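Local coordinates for protein GlcNAc Inducible Gene 2, GIG2 (Candida albicans, PDB 6AKZ) that binds an iron ion and is probably an oxygenase of the DUF1479 family, with a cupin-type fold, encoded by a gene induced by N-acetylglucosamine, at residues A[163-175]-A[372-385]. Residues are numbered along the deposited sequence; the frame is centred on the assembly and turned at random.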
loop_
_atom_site.group_PDB
_atom_site.type_symbol
_atom_site.label_atom_id
_atom_site.label_comp_id
_atom_site.label_asym_id
_atom_site.label_seq_id
_atom_site.Cartn_x
_atom_site.Cartn_y
_atom_site.Cartn_z
ATOM N N ASN A 163 -23.323 -6.439 3.634
ATOM C CA ASN A 163 -22.553 -7.328 4.489
ATOM C C ASN A 163 -21.061 -7.111 4.600
ATOM O O ASN A 163 -20.444 -7.554 5.597
ATOM C CB ASN A 163 -22.776 -8.745 4.052
ATOM C CG ASN A 163 -24.208 -9.136 4.194
ATOM O OD1 ASN A 163 -24.796 -8.966 5.269
ATOM N ND2 ASN A 163 -24.801 -9.523 3.112
ATOM N N CYS A 164 -20.455 -6.453 3.611
ATOM C CA CYS A 164 -18.991 -6.389 3.614
ATOM C C CYS A 164 -18.537 -5.474 4.751
ATOM O O CYS A 164 -18.930 -4.257 4.824
ATOM C CB CYS A 164 -18.492 -5.843 2.288
ATOM S SG CYS A 164 -16.720 -5.909 2.082
ATOM N N LEU A 165 -17.659 -5.984 5.615
ATOM C CA LEU A 165 -17.280 -5.262 6.836
ATOM C C LEU A 165 -16.185 -4.199 6.610
ATOM O O LEU A 165 -15.074 -4.292 7.145
ATOM C CB LEU A 165 -16.924 -6.244 7.957
ATOM C CG LEU A 165 -18.137 -7.082 8.402
ATOM C CD1 LEU A 165 -17.611 -8.070 9.431
ATOM C CD2 LEU A 165 -19.237 -6.216 9.015
ATOM N N ILE A 166 -16.547 -3.157 5.861
ATOM C CA ILE A 166 -15.648 -2.049 5.576
ATOM C C ILE A 166 -16.443 -0.752 5.537
ATOM O O ILE A 166 -17.629 -0.737 5.117
ATOM C CB ILE A 166 -14.817 -2.311 4.325
ATOM C CG1 ILE A 166 -13.835 -1.168 4.065
ATOM C CG2 ILE A 166 -15.696 -2.485 3.110
ATOM C CD1 ILE A 166 -12.789 -1.550 3.009
ATOM N N ASP A 167 -15.799 0.319 5.994
ATOM C CA ASP A 167 -16.315 1.656 5.931
ATOM C C ASP A 167 -15.278 2.567 5.299
ATOM O O ASP A 167 -14.344 3.043 5.931
ATOM C CB ASP A 167 -16.737 2.124 7.331
ATOM C CG ASP A 167 -17.071 3.640 7.380
ATOM O OD1 ASP A 167 -17.421 4.239 6.321
ATOM O OD2 ASP A 167 -17.039 4.211 8.496
ATOM N N LEU A 168 -15.464 2.807 4.011
ATOM C CA LEU A 168 -14.484 3.571 3.253
ATOM C C LEU A 168 -14.562 5.054 3.570
ATOM O O LEU A 168 -13.635 5.799 3.259
ATOM C CB LEU A 168 -14.729 3.324 1.763
ATOM C CG LEU A 168 -14.178 1.993 1.272
ATOM C CD1 LEU A 168 -14.682 1.723 -0.150
ATOM C CD2 LEU A 168 -12.682 1.934 1.260
ATOM N N ASP A 169 -15.618 5.470 4.230
ATOM C CA ASP A 169 -15.714 6.839 4.725
ATOM C C ASP A 169 -14.852 7.095 5.950
ATOM O O ASP A 169 -14.779 8.240 6.437
ATOM C CB ASP A 169 -17.159 7.170 5.120
ATOM C CG ASP A 169 -18.086 7.201 3.962
ATOM O OD1 ASP A 169 -17.617 7.348 2.812
ATOM O OD2 ASP A 169 -19.318 7.087 4.188
ATOM N N THR A 170 -14.206 6.108 6.526
ATOM C CA THR A 170 -13.447 6.361 7.688
ATOM C C THR A 170 -11.981 6.024 7.428
ATOM O O THR A 170 -11.650 4.870 7.047
ATOM C CB THR A 170 -13.965 5.556 8.829
ATOM O OG1 THR A 170 -15.269 6.072 9.186
ATOM C CG2 THR A 170 -13.035 5.644 10.038
ATOM N N GLN A 171 -11.110 7.003 7.730
ATOM C CA GLN A 171 -9.660 6.809 7.702
ATOM C C GLN A 171 -9.155 6.471 9.085
ATOM O O GLN A 171 -9.422 7.193 10.000
ATOM C CB GLN A 171 -9.001 8.093 7.208
ATOM C CG GLN A 171 -7.514 8.195 7.304
ATOM C CD GLN A 171 -6.738 7.218 6.437
ATOM O OE1 GLN A 171 -7.285 6.457 5.606
ATOM N NE2 GLN A 171 -5.441 7.323 6.536
ATOM N N LEU A 172 -8.416 5.412 9.214
ATOM C CA LEU A 172 -7.674 5.078 10.459
ATOM C C LEU A 172 -6.207 5.463 10.270
ATOM O O LEU A 172 -5.654 5.444 9.170
ATOM C CB LEU A 172 -7.723 3.582 10.749
ATOM C CG LEU A 172 -9.124 3.026 10.933
ATOM C CD1 LEU A 172 -9.046 1.589 11.348
ATOM C CD2 LEU A 172 -9.986 3.867 11.870
ATOM N N VAL A 173 -5.549 5.713 11.387
ATOM C CA VAL A 173 -4.136 5.891 11.404
ATOM C C VAL A 173 -3.400 4.579 11.666
ATOM O O VAL A 173 -3.511 3.940 12.769
ATOM C CB VAL A 173 -3.688 6.951 12.416
ATOM C CG1 VAL A 173 -2.137 7.018 12.565
ATOM C CG2 VAL A 173 -4.278 8.331 12.066
ATOM N N TYR A 174 -2.575 4.242 10.677
ATOM C CA TYR A 174 -1.502 3.268 10.853
ATOM C C TYR A 174 -0.243 4.104 11.103
ATOM O O TYR A 174 0.165 4.852 10.244
ATOM C CB TYR A 174 -1.381 2.374 9.645
ATOM C CG TYR A 174 -0.163 1.518 9.651
ATOM C CD1 TYR A 174 -0.063 0.419 10.514
ATOM C CD2 TYR A 174 0.893 1.799 8.817
ATOM C CE1 TYR A 174 1.065 -0.408 10.509
ATOM C CE2 TYR A 174 2.047 0.976 8.812
ATOM C CZ TYR A 174 2.125 -0.111 9.647
ATOM O OH TYR A 174 3.257 -0.895 9.637
ATOM N N GLY A 175 0.364 3.946 12.288
ATOM C CA GLY A 175 1.581 4.725 12.608
ATOM C C GLY A 175 2.721 4.334 11.720
ATOM O O GLY A 175 3.041 3.150 11.569
ATOM N N TYR A 372 2.317 8.130 5.215
ATOM C CA TYR A 372 0.905 8.050 5.691
ATOM C C TYR A 372 0.090 7.411 4.599
ATOM O O TYR A 372 0.004 7.995 3.520
ATOM C CB TYR A 372 0.428 9.480 6.109
ATOM C CG TYR A 372 -0.935 9.517 6.741
ATOM C CD1 TYR A 372 -1.313 8.527 7.698
ATOM C CD2 TYR A 372 -1.787 10.605 6.529
ATOM C CE1 TYR A 372 -2.573 8.596 8.308
ATOM C CE2 TYR A 372 -3.068 10.624 7.096
ATOM C CZ TYR A 372 -3.431 9.620 7.964
ATOM O OH TYR A 372 -4.674 9.594 8.557
ATOM N N GLY A 373 -0.484 6.205 4.859
ATOM C CA GLY A 373 -1.197 5.406 3.947
ATOM C C GLY A 373 -2.653 5.503 4.217
ATOM O O GLY A 373 -3.095 6.017 5.270
ATOM N N GLN A 374 -3.433 5.020 3.242
ATOM C CA GLN A 374 -4.843 4.873 3.457
ATOM C C GLN A 374 -5.194 3.548 4.088
ATOM O O GLN A 374 -4.886 2.499 3.519
ATOM C CB GLN A 374 -5.548 5.005 2.091
ATOM C CG GLN A 374 -7.068 4.888 2.222
ATOM C CD GLN A 374 -7.758 5.285 0.944
ATOM O OE1 GLN A 374 -7.747 4.559 0.011
ATOM N NE2 GLN A 374 -8.465 6.441 0.953
ATOM N N THR A 375 -5.835 3.599 5.253
ATOM C CA THR A 375 -6.132 2.432 6.038
ATOM C C THR A 375 -7.634 2.563 6.410
ATOM O O THR A 375 -8.021 3.247 7.351
ATOM C CB THR A 375 -5.279 2.463 7.311
ATOM O OG1 THR A 375 -3.891 2.527 6.955
ATOM C CG2 THR A 375 -5.553 1.250 8.162
ATOM N N PRO A 376 -8.516 1.925 5.643
ATOM C CA PRO A 376 -9.939 2.056 5.961
ATOM C C PRO A 376 -10.342 1.284 7.207
ATOM O O PRO A 376 -9.730 0.250 7.540
ATOM C CB PRO A 376 -10.626 1.453 4.696
ATOM C CG PRO A 376 -9.593 0.381 4.237
ATOM C CD PRO A 376 -8.236 1.040 4.498
ATOM N N LEU A 377 -11.375 1.809 7.850
ATOM C CA LEU A 377 -12.018 1.094 8.908
ATOM C C LEU A 377 -12.578 -0.201 8.324
ATOM O O LEU A 377 -13.444 -0.189 7.462
ATOM C CB LEU A 377 -13.095 1.923 9.622
ATOM C CG LEU A 377 -13.938 1.135 10.675
ATOM C CD1 LEU A 377 -13.024 0.711 11.810
ATOM C CD2 LEU A 377 -14.986 2.142 11.185
ATOM N N SER A 378 -12.014 -1.282 8.723
ATOM C CA SER A 378 -12.370 -2.608 8.130
ATOM C C SER A 378 -12.024 -3.697 9.029
ATOM O O SER A 378 -11.240 -3.550 9.989
ATOM C CB SER A 378 -11.696 -2.805 6.720
ATOM O OG SER A 378 -10.322 -3.080 6.893
ATOM N N ILE A 379 -12.599 -4.849 8.777
ATOM C CA ILE A 379 -12.446 -5.978 9.758
ATOM C C ILE A 379 -10.993 -6.392 10.059
ATOM O O ILE A 379 -10.643 -6.658 11.234
ATOM C CB ILE A 379 -13.350 -7.148 9.381
ATOM C CG1 ILE A 379 -13.532 -8.094 10.545
ATOM C CG2 ILE A 379 -12.887 -7.920 8.168
ATOM C CD1 ILE A 379 -14.338 -7.475 11.664
ATOM N N THR A 380 -10.117 -6.338 9.063
ATOM C CA THR A 380 -8.693 -6.745 9.282
ATOM C C THR A 380 -7.872 -5.572 9.858
ATOM O O THR A 380 -6.685 -5.750 10.009
ATOM C CB THR A 380 -8.019 -7.352 8.035
ATOM O OG1 THR A 380 -7.946 -6.378 6.965
ATOM C CG2 THR A 380 -8.784 -8.592 7.501
ATOM N N ASN A 381 -8.493 -4.388 10.038
ATOM C CA ASN A 381 -7.879 -3.209 10.601
ATOM C C ASN A 381 -8.310 -2.928 12.047
ATOM O O ASN A 381 -7.883 -1.944 12.637
ATOM C CB ASN A 381 -8.083 -1.993 9.711
ATOM C CG ASN A 381 -7.051 -1.950 8.602
ATOM O OD1 ASN A 381 -5.933 -2.484 8.806
ATOM N ND2 ASN A 381 -7.405 -1.466 7.412
ATOM N N ILE A 382 -9.159 -3.761 12.609
ATOM C CA ILE A 382 -9.546 -3.522 14.019
ATOM C C ILE A 382 -8.324 -3.710 14.934
ATOM O O ILE A 382 -8.119 -2.938 15.910
ATOM C CB ILE A 382 -10.729 -4.401 14.418
ATOM C CG1 ILE A 382 -11.950 -4.093 13.549
ATOM C CG2 ILE A 382 -11.006 -4.218 15.892
ATOM C CD1 ILE A 382 -12.498 -2.697 13.658
ATOM N N GLN A 383 -7.452 -4.652 14.608
ATOM C CA GLN A 383 -6.229 -4.790 15.462
ATOM C C GLN A 383 -5.324 -3.578 15.366
ATOM O O GLN A 383 -4.741 -3.154 16.331
ATOM C CB GLN A 383 -5.454 -6.042 15.068
ATOM C CG GLN A 383 -6.171 -7.297 15.463
ATOM C CD GLN A 383 -6.181 -7.598 16.960
ATOM O OE1 GLN A 383 -5.680 -6.823 17.816
ATOM N NE2 GLN A 383 -6.764 -8.749 17.295
ATOM N N THR A 384 -5.277 -2.982 14.199
ATOM C CA THR A 384 -4.547 -1.770 13.981
ATOM C C THR A 384 -5.133 -0.620 14.801
ATOM O O THR A 384 -4.372 0.075 15.445
ATOM C CB THR A 384 -4.480 -1.377 12.466
ATOM O OG1 THR A 384 -3.674 -2.360 11.825
ATOM C CG2 THR A 384 -3.904 -0.002 12.245
ATOM N N LEU A 385 -6.448 -0.505 14.823
ATOM C CA LEU A 385 -7.129 0.560 15.524
ATOM C C LEU A 385 -6.667 0.423 17.048
ATOM O O LEU A 385 -6.365 1.401 17.682
ATOM C CB LEU A 385 -8.614 0.327 15.435
ATOM C CG LEU A 385 -9.522 1.298 16.165
ATOM C CD1 LEU A 385 -9.394 2.683 15.668
ATOM C CD2 LEU A 385 -10.944 0.748 16.036
HETATM O O HOH W 1 -9.301 7.017 3.889
HETATM O O HOH W 2 -3.086 5.142 8.021
HETATM O O HOH W 3 0.312 5.190 7.537
#
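Q171 reaches across to 372-385 and bonds through its whole amide. Its CB points away, but a bend at chi2 (65°) turns the amide back to the backbone of 373-375. Q171 NE2 donates to G373 O (3.0 Å) and to Y372 OH (3.1 Å), both in the amide plane, so both of its N-H groups are used. The amide stands 81° to the Y372 ring. Q171 OE1 accepts from T375 N (3.2 Å). It also accepts from a water shared with Q374 NE2; Q374 OE1 bonds to T255. These bonds fix the amide's rotation. The backbones form a short, irregular antiparallel ladder. L172 N donates to T375 O (2.9 Å) and L377 N to T170 O. At the start of the type I turn 167-170 and before it, D167 N donates to L377 O (2.8 Å) and I379 N to L165 O. A second water has four partners: L172 O, Y174 N, G373 O and T375 OG1. A third links Y174 O to G373 N. Next along the chain from Q171, L172 divides its branches: CD1 packs on L377 and N381, L172 CD2 on L385 CD1 (4.0 Å). D167 OD2 accepts from T170 OG1 and forms a salt bridge with R451. Y174's side chain lies about 11 Å from the iron, so this is packing beside the site. The contact sets 163-175 against the connection from strand 367-371 to helix 382-394. Helix 143-153 touches Q171 and Q374, and helices 445-460 and 466-474 pack at the L165 end.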